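Local coordinates for phosphatidylinositol 4,5-bisphosphate-binding protein SLM1 (Saccharomyces cerevisiae, PDB 4A6F) that binds phosphatidylinositol 4,5-bisphosphate at the plasma membrane and acts as an effector of TORC2 and calcineurin signalling in actin polarization, here seen as its PH domain, at residues G10-R15 against F98-Y103; K24-L29 against K38-K43; T58-S63 against K79-A84. One frame throughout, in Å; residues are numbered along the deposited sequence.

Interaction 1 (G10-R15 against F98-Y103). With SEP (phosphoserine), chain E.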
loop_
_atom_site.group_PDB
_atom_site.type_symbol
_atom_site.label_atom_id
_atom_site.label_comp_id
_atom_site.label_asym_id
_atom_site.label_seq_id
_atom_site.Cartn_x
_atom_site.Cartn_y
_atom_site.Cartn_z
ATOM N N GLY A 10 8.776 -8.146 -11.892
ATOM C CA GLY A 10 9.627 -9.119 -12.540
ATOM C C GLY A 10 8.874 -9.847 -13.624
ATOM O O GLY A 10 7.656 -9.703 -13.748
ATOM N N PHE A 11 9.603 -10.625 -14.416
ATOM C CA PHE A 11 8.978 -11.385 -15.490
ATOM C C PHE A 11 8.337 -12.653 -14.932
ATOM O O PHE A 11 8.916 -13.319 -14.076
ATOM C CB PHE A 11 10.011 -11.722 -16.570
ATOM C CG PHE A 11 10.474 -10.524 -17.353
ATOM C CD1 PHE A 11 9.782 -10.120 -18.475
ATOM C CD2 PHE A 11 11.591 -9.801 -16.962
ATOM C CE1 PHE A 11 10.196 -9.007 -19.215
ATOM C CE2 PHE A 11 12.004 -8.687 -17.692
ATOM C CZ PHE A 11 11.302 -8.295 -18.818
ATOM N N LEU A 12 7.131 -12.958 -15.411
ATOM C CA LEU A 12 6.443 -14.216 -15.086
ATOM C C LEU A 12 5.819 -14.759 -16.358
ATOM O O LEU A 12 5.461 -13.993 -17.230
ATOM C CB LEU A 12 5.307 -13.963 -14.092
ATOM C CG LEU A 12 5.683 -13.742 -12.625
ATOM C CD1 LEU A 12 4.438 -13.380 -11.818
ATOM C CD2 LEU A 12 6.372 -14.971 -12.090
ATOM N N GLU A 13 5.683 -16.079 -16.455
ATOM C CA GLU A 13 4.920 -16.657 -17.569
ATOM C C GLU A 13 3.524 -17.005 -17.069
ATOM O O GLU A 13 3.365 -17.517 -15.968
ATOM C CB GLU A 13 5.609 -17.903 -18.117
ATOM C CG GLU A 13 6.964 -17.626 -18.743
ATOM C CD GLU A 13 7.649 -18.884 -19.208
ATOM O OE1 GLU A 13 7.190 -19.464 -20.214
ATOM O OE2 GLU A 13 8.640 -19.290 -18.559
ATOM N N ARG A 14 2.506 -16.707 -17.863
ATOM C CA ARG A 14 1.147 -17.053 -17.467
ATOM C C ARG A 14 0.550 -18.036 -18.459
ATOM O O ARG A 14 0.671 -17.842 -19.664
ATOM C CB ARG A 14 0.266 -15.801 -17.402
ATOM C CG ARG A 14 -1.111 -16.104 -16.834
ATOM C CD ARG A 14 -1.898 -14.848 -16.528
ATOM N NE ARG A 14 -2.842 -14.532 -17.596
ATOM C CZ ARG A 14 -2.649 -13.591 -18.511
ATOM N NH1 ARG A 14 -1.546 -12.858 -18.489
ATOM N NH2 ARG A 14 -3.565 -13.379 -19.444
ATOM N N ARG A 15 -0.120 -19.071 -17.959
ATOM C CA ARG A 15 -0.701 -20.089 -18.835
ATOM C C ARG A 15 -2.070 -19.690 -19.373
ATOM O O ARG A 15 -2.896 -19.153 -18.640
ATOM C CB ARG A 15 -0.831 -21.410 -18.067
ATOM C CG ARG A 15 -1.256 -22.605 -18.908
ATOM C CD ARG A 15 -0.116 -23.142 -19.767
ATOM N NE ARG A 15 -0.534 -24.310 -20.545
ATOM C CZ ARG A 15 0.255 -24.992 -21.372
ATOM N NH1 ARG A 15 1.519 -24.632 -21.548
ATOM N NH2 ARG A 15 -0.226 -26.037 -22.034
ATOM N N PHE A 98 0.712 -19.471 -12.986
ATOM C CA PHE A 98 1.895 -18.689 -13.298
ATOM C C PHE A 98 3.143 -19.546 -13.143
ATOM O O PHE A 98 3.172 -20.483 -12.341
ATOM C CB PHE A 98 2.005 -17.487 -12.362
ATOM C CG PHE A 98 0.999 -16.421 -12.630
ATOM C CD1 PHE A 98 -0.240 -16.462 -12.037
ATOM C CD2 PHE A 98 1.289 -15.379 -13.507
ATOM C CE1 PHE A 98 -1.186 -15.479 -12.287
ATOM C CE2 PHE A 98 0.353 -14.393 -13.759
ATOM C CZ PHE A 98 -0.887 -14.441 -13.150
ATOM N N LYS A 99 4.168 -19.212 -13.909
ATOM C CA LYS A 99 5.453 -19.892 -13.833
ATOM C C LYS A 99 6.583 -18.873 -13.736
ATOM O O LYS A 99 6.716 -17.992 -14.589
ATOM C CB LYS A 99 5.649 -20.776 -15.066
ATOM C CG LYS A 99 6.927 -21.594 -15.030
ATOM C CD LYS A 99 6.862 -22.759 -16.008
ATOM C CE LYS A 99 6.893 -22.307 -17.448
ATOM N NZ LYS A 99 6.852 -23.502 -18.353
ATOM N N ALA A 100 7.403 -19.009 -12.700
ATOM C CA ALA A 100 8.509 -18.102 -12.470
ATOM C C ALA A 100 9.774 -18.791 -12.972
ATOM O O ALA A 100 9.707 -19.916 -13.469
ATOM C CB ALA A 100 8.626 -17.762 -10.984
ATOM N N ASP A 101 10.914 -18.109 -12.851
ATOM C CA ASP A 101 12.203 -18.633 -13.321
ATOM C C ASP A 101 12.758 -19.773 -12.461
ATOM O O ASP A 101 13.546 -20.602 -12.936
ATOM C CB ASP A 101 13.237 -17.504 -13.378
ATOM C CG ASP A 101 12.771 -16.325 -14.214
ATOM O OD1 ASP A 101 11.749 -16.463 -14.919
ATOM O OD2 ASP A 101 13.422 -15.257 -14.163
ATOM N N SER A 102 12.373 -19.801 -11.190
ATOM C CA SER A 102 12.851 -20.818 -10.265
ATOM C C SER A 102 11.868 -21.001 -9.112
ATOM O O SER A 102 10.966 -20.183 -8.935
ATOM C CB SER A 102 14.222 -20.416 -9.715
ATOM O OG SER A 102 14.152 -19.165 -9.044
ATOM N N TYR A 103 12.042 -22.070 -8.331
ATOM C CA TYR A 103 11.237 -22.276 -7.125
ATOM C C TYR A 103 11.370 -21.083 -6.185
ATOM O O TYR A 103 10.382 -20.616 -5.609
ATOM C CB TYR A 103 11.642 -23.568 -6.400
ATOM C CG TYR A 103 10.897 -23.798 -5.097
ATOM C CD1 TYR A 103 9.656 -24.426 -5.084
ATOM C CD2 TYR A 103 11.445 -23.404 -3.875
ATOM C CE1 TYR A 103 8.970 -24.641 -3.894
ATOM C CE2 TYR A 103 10.767 -23.620 -2.676
ATOM C CZ TYR A 103 9.529 -24.234 -2.697
ATOM O OH TYR A 103 8.845 -24.447 -1.526
HETATM N N SEP E . 3.017 -28.536 -18.470
HETATM C CA SEP E . 2.438 -27.186 -17.997
HETATM C CB SEP E . 2.864 -26.031 -18.887
HETATM O OG SEP E . 4.177 -25.673 -18.553
HETATM C C SEP E . 0.980 -27.116 -17.730
HETATM O O SEP E . 0.291 -28.139 -17.491
HETATM O OXT SEP E . 0.340 -25.830 -17.614
HETATM P P SEP E . 5.166 -26.825 -18.376
HETATM O O1P SEP E . 4.767 -27.966 -17.376
HETATM O O2P SEP E . 5.418 -27.520 -19.701
HETATM O O3P SEP E . 6.195 -26.258 -17.810
HETATM O O HOH W 1 9.128 -17.827 -16.123
HETATM O O HOH W 2 7.556 -22.269 -20.578
#

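Interaction 2 (K24-L29 against K38-K43). With PO4 (phosphate ion), chain C.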
loop_
_atom_site.group_PDB
_atom_site.type_symbol
_atom_site.label_atom_id
_atom_site.label_comp_id
_atom_site.label_asym_id
_atom_site.label_seq_id
_atom_site.Cartn_x
_atom_site.Cartn_y
_atom_site.Cartn_z
ATOM N N LYS A 24 5.083 -14.829 -21.578
ATOM C CA LYS A 24 5.842 -14.093 -20.587
ATOM C C LYS A 24 5.451 -12.618 -20.629
ATOM O O LYS A 24 5.303 -12.022 -21.707
ATOM C CB LYS A 24 7.347 -14.272 -20.819
ATOM C CG LYS A 24 8.210 -13.760 -19.679
ATOM C CD LYS A 24 9.680 -14.121 -19.893
ATOM C CE LYS A 24 10.239 -13.410 -21.119
ATOM N NZ LYS A 24 11.685 -13.712 -21.315
ATOM N N GLY A 25 5.256 -12.041 -19.447
ATOM C CA GLY A 25 4.913 -10.643 -19.302
ATOM C C GLY A 25 5.727 -10.071 -18.162
ATOM O O GLY A 25 6.375 -10.812 -17.417
ATOM N N TYR A 26 5.713 -8.746 -18.031
ATOM C CA TYR A 26 6.415 -8.103 -16.934
ATOM C C TYR A 26 5.383 -7.692 -15.902
ATOM O O TYR A 26 4.544 -6.872 -16.185
ATOM C CB TYR A 26 7.205 -6.878 -17.413
ATOM C CG TYR A 26 8.081 -6.299 -16.322
ATOM C CD1 TYR A 26 9.287 -6.910 -15.977
ATOM C CD2 TYR A 26 7.701 -5.156 -15.625
ATOM C CE1 TYR A 26 10.087 -6.409 -14.967
ATOM C CE2 TYR A 26 8.510 -4.636 -14.618
ATOM C CZ TYR A 26 9.700 -5.268 -14.297
ATOM O OH TYR A 26 10.515 -4.770 -13.298
ATOM N N TYR A 27 5.445 -8.287 -14.712
ATOM C CA TYR A 27 4.417 -8.066 -13.701
ATOM C C TYR A 27 4.861 -7.090 -12.626
ATOM O O TYR A 27 6.026 -7.095 -12.200
ATOM C CB TYR A 27 3.991 -9.410 -13.078
ATOM C CG TYR A 27 3.185 -10.233 -14.053
ATOM C CD1 TYR A 27 3.812 -10.954 -15.077
ATOM C CD2 TYR A 27 1.798 -10.238 -14.001
ATOM C CE1 TYR A 27 3.069 -11.671 -16.001
ATOM C CE2 TYR A 27 1.048 -10.969 -14.913
ATOM C CZ TYR A 27 1.685 -11.680 -15.907
ATOM O OH TYR A 27 0.931 -12.387 -16.819
ATOM N N VAL A 28 3.918 -6.260 -12.189
ATOM C CA VAL A 28 4.165 -5.301 -11.135
ATOM C C VAL A 28 3.090 -5.476 -10.087
ATOM O O VAL A 28 1.899 -5.356 -10.373
ATOM C CB VAL A 28 4.123 -3.848 -11.657
ATOM C CG1 VAL A 28 4.323 -2.883 -10.519
ATOM C CG2 VAL A 28 5.197 -3.650 -12.745
ATOM N N LEU A 29 3.529 -5.767 -8.873
ATOM C CA LEU A 29 2.628 -5.931 -7.740
ATOM C C LEU A 29 2.544 -4.644 -6.917
ATOM O O LEU A 29 3.557 -4.136 -6.449
ATOM C CB LEU A 29 3.131 -7.080 -6.863
ATOM C CG LEU A 29 2.321 -7.412 -5.613
ATOM C CD1 LEU A 29 0.888 -7.858 -5.959
ATOM C CD2 LEU A 29 3.040 -8.505 -4.834
ATOM N N LYS A 38 3.512 -5.333 -21.054
ATOM C CA LYS A 38 4.209 -6.069 -22.100
ATOM C C LYS A 38 5.718 -6.063 -21.891
ATOM O O LYS A 38 6.398 -7.049 -22.180
ATOM C CB LYS A 38 3.863 -5.489 -23.473
ATOM C CG LYS A 38 2.392 -5.626 -23.829
ATOM C CD LYS A 38 2.169 -5.530 -25.337
ATOM C CE LYS A 38 0.710 -5.788 -25.702
ATOM N NZ LYS A 38 0.502 -5.800 -27.180
ATOM N N THR A 39 6.246 -4.947 -21.390
ATOM C CA THR A 39 7.682 -4.799 -21.216
ATOM C C THR A 39 8.030 -4.224 -19.851
ATOM O O THR A 39 7.149 -3.749 -19.121
ATOM C CB THR A 39 8.273 -3.868 -22.301
ATOM O OG1 THR A 39 7.969 -2.498 -21.985
ATOM C CG2 THR A 39 7.696 -4.212 -23.670
ATOM N N ALA A 40 9.321 -4.235 -19.531
ATOM C CA ALA A 40 9.815 -3.682 -18.282
ATOM C C ALA A 40 10.148 -2.192 -18.353
ATOM O O ALA A 40 10.777 -1.664 -17.435
ATOM C CB ALA A 40 11.041 -4.463 -17.820
ATOM N N ASP A 41 9.745 -1.522 -19.432
ATOM C CA ASP A 41 10.040 -0.094 -19.585
ATOM C C ASP A 41 8.998 0.766 -18.878
ATOM O O ASP A 41 7.968 1.119 -19.449
ATOM C CB ASP A 41 10.103 0.297 -21.054
ATOM C CG ASP A 41 10.618 1.710 -21.256
ATOM O OD1 ASP A 41 10.622 2.496 -20.278
ATOM O OD2 ASP A 41 11.029 2.023 -22.397
ATOM N N ARG A 42 9.286 1.111 -17.633
ATOM C CA ARG A 42 8.321 1.788 -16.782
ATOM C C ARG A 42 8.133 3.251 -17.197
ATOM O O ARG A 42 7.281 3.960 -16.657
ATOM C CB ARG A 42 8.756 1.688 -15.314
ATOM C CG ARG A 42 9.227 0.288 -14.864
ATOM C CD ARG A 42 8.230 -0.815 -15.215
ATOM N NE ARG A 42 6.851 -0.346 -15.131
ATOM C CZ ARG A 42 5.962 -0.444 -16.118
ATOM N NH1 ARG A 42 6.285 -1.018 -17.288
ATOM N NH2 ARG A 42 4.743 0.033 -15.932
ATOM N N LYS A 43 8.921 3.704 -18.163
ATOM C CA LYS A 43 8.809 5.086 -18.611
ATOM C C LYS A 43 7.977 5.251 -19.891
ATOM O O LYS A 43 7.374 6.305 -20.106
ATOM C CB LYS A 43 10.205 5.704 -18.762
ATOM C CG LYS A 43 10.949 5.804 -17.430
ATOM C CD LYS A 43 12.446 5.951 -17.633
ATOM C CE LYS A 43 13.195 6.068 -16.311
ATOM N NZ LYS A 43 14.663 6.244 -16.522
HETATM P P PO4 C . 11.272 -5.865 -21.662
HETATM O O1 PO4 C . 12.403 -6.232 -20.752
HETATM O O2 PO4 C . 11.218 -4.373 -21.874
HETATM O O3 PO4 C . 11.392 -6.553 -22.998
HETATM O O4 PO4 C . 10.004 -6.326 -20.987
HETATM O O HOH W 3 5.193 -9.544 -22.880
#

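Interaction 3 (T58-S63 against K79-A84). With SEP (phosphoserine), chain E.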
loop_
_atom_site.group_PDB
_atom_site.type_symbol
_atom_site.label_atom_id
_atom_site.label_comp_id
_atom_site.label_asym_id
_atom_site.label_seq_id
_atom_site.Cartn_x
_atom_site.Cartn_y
_atom_site.Cartn_z
ATOM N N THR A 58 -6.806 -14.956 -4.426
ATOM C CA THR A 58 -6.063 -15.663 -3.398
ATOM C C THR A 58 -5.023 -16.512 -4.103
ATOM O O THR A 58 -5.212 -16.897 -5.257
ATOM C CB THR A 58 -6.978 -16.574 -2.556
ATOM O OG1 THR A 58 -7.731 -17.429 -3.422
ATOM C CG2 THR A 58 -7.941 -15.739 -1.738
ATOM N N VAL A 59 -3.914 -16.794 -3.430
ATOM C CA VAL A 59 -2.959 -17.722 -4.000
ATOM C C VAL A 59 -3.172 -19.024 -3.273
ATOM O O VAL A 59 -3.209 -19.060 -2.043
ATOM C CB VAL A 59 -1.501 -17.233 -3.892
ATOM C CG1 VAL A 59 -1.236 -16.147 -4.937
ATOM C CG2 VAL A 59 -1.207 -16.714 -2.486
ATOM N N THR A 60 -3.343 -20.098 -4.030
ATOM C CA THR A 60 -3.792 -21.334 -3.414
ATOM C C THR A 60 -2.687 -22.380 -3.318
ATOM O O THR A 60 -2.218 -22.686 -2.222
ATOM C CB THR A 60 -5.039 -21.882 -4.119
ATOM O OG1 THR A 60 -4.742 -22.092 -5.501
ATOM C CG2 THR A 60 -6.192 -20.887 -3.994
ATOM N N GLU A 61 -2.266 -22.927 -4.451
ATOM C CA GLU A 61 -1.216 -23.933 -4.415
ATOM C C GLU A 61 0.016 -23.501 -5.193
ATOM O O GLU A 61 -0.026 -22.562 -5.992
ATOM C CB GLU A 61 -1.733 -25.284 -4.920
ATOM C CG GLU A 61 -2.475 -25.200 -6.220
ATOM C CD GLU A 61 -2.970 -26.545 -6.712
ATOM O OE1 GLU A 61 -2.304 -27.573 -6.455
ATOM O OE2 GLU A 61 -4.032 -26.568 -7.366
ATOM N N HIS A 62 1.119 -24.192 -4.941
ATOM C CA HIS A 62 2.345 -23.941 -5.667
ATOM C C HIS A 62 3.135 -25.233 -5.768
ATOM O O HIS A 62 2.869 -26.213 -5.048
ATOM C CB HIS A 62 3.178 -22.834 -5.003
ATOM C CG HIS A 62 3.624 -23.163 -3.608
ATOM N ND1 HIS A 62 4.544 -24.153 -3.334
ATOM C CD2 HIS A 62 3.295 -22.614 -2.413
ATOM C CE1 HIS A 62 4.750 -24.214 -2.028
ATOM N NE2 HIS A 62 4.007 -23.288 -1.446
ATOM N N SER A 63 4.106 -25.233 -6.663
ATOM C CA SER A 63 4.935 -26.402 -6.877
ATOM C C SER A 63 5.676 -26.779 -5.596
ATOM O O SER A 63 5.973 -25.930 -4.759
ATOM C CB SER A 63 5.949 -26.123 -7.982
ATOM O OG SER A 63 5.296 -25.720 -9.170
ATOM N N LYS A 79 5.874 -23.051 -10.274
ATOM C CA LYS A 79 4.515 -22.618 -10.602
ATOM C C LYS A 79 3.678 -22.317 -9.365
ATOM O O LYS A 79 3.898 -22.871 -8.285
ATOM C CB LYS A 79 3.778 -23.700 -11.386
ATOM C CG LYS A 79 4.333 -24.042 -12.737
ATOM C CD LYS A 79 3.505 -25.210 -13.275
ATOM C CE LYS A 79 3.998 -25.737 -14.593
ATOM N NZ LYS A 79 3.284 -27.021 -14.887
ATOM N N PHE A 80 2.691 -21.450 -9.543
ATOM C CA PHE A 80 1.702 -21.202 -8.499
ATOM C C PHE A 80 0.359 -20.871 -9.132
ATOM O O PHE A 80 0.288 -20.484 -10.305
ATOM C CB PHE A 80 2.153 -20.110 -7.512
ATOM C CG PHE A 80 2.208 -18.716 -8.099
ATOM C CD1 PHE A 80 3.368 -18.242 -8.702
ATOM C CD2 PHE A 80 1.119 -17.862 -8.001
ATOM C CE1 PHE A 80 3.435 -16.952 -9.224
ATOM C CE2 PHE A 80 1.179 -16.573 -8.521
ATOM C CZ PHE A 80 2.339 -16.119 -9.135
ATOM N N VAL A 81 -0.700 -21.057 -8.356
ATOM C CA VAL A 81 -2.060 -20.782 -8.806
ATOM C C VAL A 81 -2.618 -19.549 -8.121
ATOM O O VAL A 81 -2.534 -19.403 -6.886
ATOM C CB VAL A 81 -3.014 -21.967 -8.518
ATOM C CG1 VAL A 81 -4.403 -21.657 -9.031
ATOM C CG2 VAL A 81 -2.490 -23.247 -9.153
ATOM N N LEU A 82 -3.184 -18.661 -8.932
ATOM C CA LEU A 82 -3.877 -17.480 -8.439
ATOM C C LEU A 82 -5.356 -17.673 -8.739
ATOM O O LEU A 82 -5.753 -17.861 -9.891
ATOM C CB LEU A 82 -3.325 -16.215 -9.115
ATOM C CG LEU A 82 -3.911 -14.873 -8.663
ATOM C CD1 LEU A 82 -3.593 -14.607 -7.204
ATOM C CD2 LEU A 82 -3.378 -13.738 -9.537
ATOM N N HIS A 83 -6.163 -17.662 -7.686
ATOM C CA HIS A 83 -7.582 -17.975 -7.776
ATOM C C HIS A 83 -8.446 -16.723 -7.659
ATOM O O HIS A 83 -8.117 -15.796 -6.915
ATOM C CB HIS A 83 -7.945 -18.966 -6.674
ATOM C CG HIS A 83 -9.415 -19.225 -6.552
ATOM N ND1 HIS A 83 -10.053 -20.232 -7.245
ATOM C CD2 HIS A 83 -10.369 -18.615 -5.809
ATOM C CE1 HIS A 83 -11.339 -20.226 -6.939
ATOM N NE2 HIS A 83 -11.556 -19.257 -6.068
ATOM N N ALA A 84 -9.559 -16.711 -8.388
ATOM C CA ALA A 84 -10.439 -15.545 -8.451
ATOM C C ALA A 84 -11.817 -15.801 -7.846
ATOM O O ALA A 84 -12.270 -16.942 -7.750
ATOM C CB ALA A 84 -10.586 -15.081 -9.888
HETATM N N SEP E . 3.017 -28.536 -18.470
HETATM C CA SEP E . 2.438 -27.186 -17.997
HETATM C CB SEP E . 2.864 -26.031 -18.887
HETATM O OG SEP E . 4.177 -25.673 -18.553
HETATM C C SEP E . 0.980 -27.116 -17.730
HETATM O O SEP E . 0.291 -28.139 -17.491
HETATM O OXT SEP E . 0.340 -25.830 -17.614
HETATM P P SEP E . 5.166 -26.825 -18.376
HETATM O O1P SEP E . 4.767 -27.966 -17.376
HETATM O O2P SEP E . 5.418 -27.520 -19.701
HETATM O O3P SEP E . 6.195 -26.258 -17.810
#

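Interaction 1 (G10-R15 against F98-Y103)
Glu13 and Lys99 face each other as an antiparallel hydrogen-bonded pair, with Glu13 N donating to Lys99 O at 2.9 Å and Lys99 N donating to Glu13 O at 2.8 Å. Their side chains run alongside each other in the same direction, the carboxylate of Glu13 beside the CE methylene of Lys99, 3.7 Å from OE2 to CE. The charged ends stop short of a salt bridge, and one water joins them instead, donating to Glu13 OE1 and accepting from Lys99 NZ. A second water links Glu13 OE2 to Lys99 O.

The other side of the sheet carries the neighbouring non-hydrogen-bonded pair, Arg14 and Phe98. Here the aliphatic part of Arg14 lies over one face of the phenyl ring, CG standing 4.2 Å from the ring centroid in a CH-pi contact. With CG anti to the backbone N (chi1 -173°), the arginine chain, extended as far as CD, lays CD 3.5 Å from Phe98 CZ, and the bend at chi3 then turns the guanidinium toward Glu36, its salt-bridge partner, and the hydroxyl of Tyr27. The Leu12 side chain crosses that of Phe98 at about a right angle, CD1 touching CD2 of the ring, while Leu12 CD2 packs on Ala100 CB at 3.8 Å.

In the PH fold this pairing sets the first strand beside the last, 95-99, just before the chain turns into the C-terminal helix. Ser102 is the N-cap of that helix, its OG accepting from Ser105 N, and the small side chain of Ala100 packs on Ser105 and Met106.

Farther out, Lys99 reaches a bound phosphoserine, with NZ donating to O3P at 2.9 Å, and Lys79 grips the same ligand. Tyr22 adds a cation-pi contact to Lys99, while one face of the Arg15 guanidinium lies against the phosphoserine.

Interaction 2 (K24-L29 against K38-K43)
The backbones of Tyr26, on strand 24-29, and Thr39, in the loop 38-43, come no nearer than 5.6 Å between their CA atoms, and no direct hydrogen bond joins the two segments. A water bridges Lys24 O and Lys38 O instead. The loop is folded by its own polar side chains: Asp41 N gives a proton to Thr39 OG1, an ST turn, and Lys43 N gives one to Asp41 OD1 at 3.0 Å, an Asx turn. Ala40 N makes a weak hydrogen bond to O2 of a phosphate ion, probably from the crystallisation liquor.

Against this compact loop rests the ring of Tyr26. Ala40 CB sits over the middle of one ring face, 3.6 Å from the centroid and 13° off the normal, a CH-pi contact that a small methyl makes at close range. A trans first torsion swings the Tyr26 ring out from the strand to Ala40, with CE2 3.9 Å from Arg42 CD. Its hydroxyl continues to Ser9.

In the PH fold the strands 21-29 and 33-37 form a hairpin in the N-terminal half of the sheet, and the loop leaving it folds back so that Ala40 reaches the tyrosine. Phe11 of strand 8-16 meets Tyr26 edge-to-face and also touches Ala40. Arg42, bent at chi2 and chi3, turns back toward the strand, where Val28 CG2 lies 4.4 Å from its NE, and Phe37 receives it in a cation-pi contact.

Interaction 3 (T58-S63 against K79-A84)
Thr58 O takes the shortest bond of this strand pair, from His83 N at 2.7 Å and almost straight, 175° at the hydrogen. Thr58 N answers to His83 O, and beside this ladder Thr58 OG1 rests 3.6 Å from His83 CB, the two side chains pointing the same way. The imidazole of His83 has its polar partner in Asn95.

Farther along, Thr60 N donates to Val81 O while Val81 N donates to Glu61 O, so two residues of one strand face one of the other. This is a beta bulge, set in the edge strand 57-62 of the PH-domain sheet. It turns Thr60 OG1 and Glu61 CG both onto Val81, with CG 3.5 Å from Val81 CG2; the branched valine offers a methyl to each neighbour.

On the face toward helix 103-115, Val59 CG1 packs 3.6 Å from Leu82 CD1, and Val59 also touches Phe110 and Leu113. His62 meets Phe110 edge-to-face, its ND1 held by Ser63 O.

At the strand end Ser63 substitutes side chain for backbone: its OG accepts from Lys79 N at 2.9 Å, while Ser63 N donates to Lys79 O. Extended Lys79 then carries NZ to the phosphate of the bound phosphoserine, 3.0 Å from O1P.

Overall arrangement
All three contacts belong to one antiparallel PH-domain sheet. Interaction 1 lies nearest the centre of the chain, partly buried, and the stretch of sequence it closes contains the other two. Interactions 2 and 3 are surface contacts on opposite sides of that centre, with nearest atoms about 7 Å apart. Interaction 1 meets interaction 2 through the neighbouring strands 8-16 and 21-29, and interaction 3 through strands 95-99 and 79-84, where Phe98 and Phe80 join by backbone and rings. Backbone ladders hold interactions 1 and 3, whereas interaction 2 relies on a tyrosine face and a water. Lysines from interactions 1 and 3 converge on one phosphoserine.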